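Local coordinates for Ifi204 (Mus musculus domesticus, PDB 5YZW), which probably senses foreign DNA in the innate immune response as an interferon-inducible PYHIN family protein, its HIN domain recognising the DNA, at residues A[54-59]-A[81-86]. Residues are numbered along the deposited sequence; the frame is centred on the assembly and turned at random.
Sequences KSKFIP and SCVSDV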
loop_
_atom_site.group_PDB
_atom_site.type_symbol
_atom_site.label_atom_id
_atom_site.label_comp_id
_atom_site.label_asym_id
_atom_site.label_seq_id
_atom_site.Cartn_x
_atom_site.Cartn_y
_atom_site.Cartn_z
ATOM N N LYS A 54 5.765 1.925 -14.531
ATOM C CA LYS A 54 6.229 3.035 -13.700
ATOM C C LYS A 54 6.083 4.380 -14.419
ATOM O O LYS A 54 5.668 5.375 -13.813
ATOM C CB LYS A 54 7.684 2.784 -13.285
ATOM C CG LYS A 54 8.377 3.920 -12.544
ATOM C CD LYS A 54 9.893 3.647 -12.469
ATOM C CE LYS A 54 10.630 4.768 -11.762
ATOM N NZ LYS A 54 12.024 4.380 -11.403
ATOM N N SER A 55 6.379 4.423 -15.721
ATOM C CA SER A 55 6.251 5.672 -16.475
ATOM C C SER A 55 4.817 6.177 -16.590
ATOM O O SER A 55 4.622 7.336 -16.959
ATOM C CB SER A 55 6.822 5.513 -17.887
ATOM O OG SER A 55 6.108 4.525 -18.606
ATOM N N LYS A 56 3.811 5.366 -16.292
ATOM C CA LYS A 56 2.434 5.839 -16.382
ATOM C C LYS A 56 1.775 6.111 -15.037
ATOM O O LYS A 56 0.800 6.877 -14.978
ATOM C CB LYS A 56 1.586 4.836 -17.174
ATOM C CG LYS A 56 1.928 4.881 -18.668
ATOM C CD LYS A 56 1.254 3.770 -19.443
ATOM C CE LYS A 56 1.857 3.648 -20.840
ATOM N NZ LYS A 56 1.100 2.647 -21.644
ATOM N N PHE A 57 2.284 5.536 -13.954
ATOM C CA PHE A 57 1.717 5.823 -12.640
ATOM C C PHE A 57 2.482 6.993 -12.016
ATOM O O PHE A 57 3.214 6.866 -11.026
ATOM C CB PHE A 57 1.727 4.573 -11.774
ATOM C CG PHE A 57 0.639 3.602 -12.120
ATOM C CD1 PHE A 57 0.764 2.765 -13.228
ATOM C CD2 PHE A 57 -0.528 3.548 -11.364
ATOM C CE1 PHE A 57 -0.251 1.868 -13.548
ATOM C CE2 PHE A 57 -1.545 2.660 -11.675
ATOM C CZ PHE A 57 -1.409 1.813 -12.770
ATOM N N ILE A 58 2.306 8.142 -12.652
ATOM C CA ILE A 58 2.825 9.420 -12.175
ATOM C C ILE A 58 1.678 10.157 -11.495
ATOM O O ILE A 58 0.610 10.282 -12.098
ATOM C CB ILE A 58 3.391 10.258 -13.332
ATOM C CG1 ILE A 58 4.471 9.474 -14.074
ATOM C CG2 ILE A 58 3.919 11.592 -12.822
ATOM C CD1 ILE A 58 5.601 9.045 -13.176
ATOM N N PRO A 59 1.847 10.635 -10.263
ATOM C CA PRO A 59 0.767 11.389 -9.615
ATOM C C PRO A 59 0.210 12.477 -10.527
ATOM O O PRO A 59 0.956 13.241 -11.136
ATOM C CB PRO A 59 1.457 11.966 -8.380
ATOM C CG PRO A 59 2.482 10.867 -7.999
ATOM C CD PRO A 59 2.995 10.409 -9.354
ATOM N N SER A 81 0.142 -3.790 -21.266
ATOM C CA SER A 81 -0.983 -3.557 -22.176
ATOM C C SER A 81 -2.284 -3.230 -21.449
ATOM O O SER A 81 -3.243 -2.799 -22.102
ATOM C CB SER A 81 -1.216 -4.776 -23.081
ATOM O OG SER A 81 -1.121 -5.978 -22.330
ATOM N N CYS A 82 -2.337 -3.413 -20.127
ATOM C CA CYS A 82 -3.561 -3.156 -19.377
ATOM C C CYS A 82 -3.877 -1.671 -19.247
ATOM O O CYS A 82 -5.004 -1.325 -18.881
ATOM C CB CYS A 82 -3.465 -3.748 -17.951
ATOM S SG CYS A 82 -3.190 -5.546 -17.831
ATOM N N VAL A 83 -2.906 -0.790 -19.479
ATOM C CA VAL A 83 -3.023 0.621 -19.115
ATOM C C VAL A 83 -2.707 1.486 -20.333
ATOM O O VAL A 83 -1.729 1.233 -21.043
ATOM C CB VAL A 83 -2.077 0.978 -17.944
ATOM C CG1 VAL A 83 -2.251 2.436 -17.549
ATOM C CG2 VAL A 83 -2.314 0.045 -16.724
ATOM N N SER A 84 -3.545 2.498 -20.586
ATOM C CA SER A 84 -3.275 3.522 -21.598
ATOM C C SER A 84 -3.506 4.887 -20.955
ATOM O O SER A 84 -4.223 4.990 -19.954
ATOM C CB SER A 84 -4.157 3.338 -22.845
ATOM O OG SER A 84 -5.509 3.563 -22.515
ATOM N N ASP A 85 -2.861 5.943 -21.506
ATOM C CA ASP A 85 -2.883 7.242 -20.826
ATOM C C ASP A 85 -2.906 8.473 -21.749
ATOM O O ASP A 85 -2.420 9.539 -21.352
ATOM C CB ASP A 85 -1.676 7.378 -19.886
ATOM C CG ASP A 85 -0.378 7.756 -20.613
ATOM O OD1 ASP A 85 -0.114 7.242 -21.727
ATOM O OD2 ASP A 85 0.390 8.568 -20.046
ATOM N N VAL A 86 -3.495 8.394 -22.937
ATOM C CA VAL A 86 -3.437 9.528 -23.864
ATOM C C VAL A 86 -4.785 10.247 -23.866
ATOM O O VAL A 86 -5.738 9.798 -24.509
ATOM C CB VAL A 86 -3.019 9.097 -25.270
ATOM C CG1 VAL A 86 -2.997 10.318 -26.214
ATOM C CG2 VAL A 86 -1.654 8.428 -25.224
#
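Lys56 reaches across to the backbone of Val83, passing the carboxylate of Asp85 on the way. Its CB, directed at 81-86, stands 4.5 Å from CG1 of Val83. CG lies anti to the carbonyl carbon (chi1 -72°), which sets it 4.2 Å from CG of Asp85. From there the chain is extended: CD passes CG1 of Val83 at 4.2 Å, and CE comes within the same distance of OD1 of Asp85. The Lys56 and Asp85 side chains cross at about a right angle. At these distances the lysine methylenes touch Asp85 but the charges do not: NZ of Lys56 remains 4.8 Å from OD1 of Asp85, too far for a salt bridge, although the carboxylate may still favour the ammonium electrostatically. NZ instead donates a weak hydrogen bond to O of Val83, at 3.2 Å. The C-O-NZ angle there is near 135°, whereas CE-NZ-O opens to about 130°, wider than tetrahedral. An alanine in place of Lys56 would probably leave the Val83 carbonyl without this donor and lose the methylene contacts with CG1 of Val83 and the carboxylate of Asp85. Deeper in, CE1 of Phe57 meets CG2 of Val83 obliquely at 4.2 Å, an apolar contact between two buried side chains. Asn61 ties the same two segments together, its ND2 bonding both O of Lys56 and OD2 of Asp85. Phe57, centre of an inverse gamma turn, also packs edge-to-face with Phe33 and touches Val15, Val18, Ile63 and Ile77. Strand 83-84 runs antiparallel to strand 62-71, Ser84 being backbone-bonded to Ala64, so the contact joins it to the loop entering strand 62-71, consistent with the OB fold of a HIN domain, whose loop between strands 43-48 and 62-71 here places Phe57 among four strands.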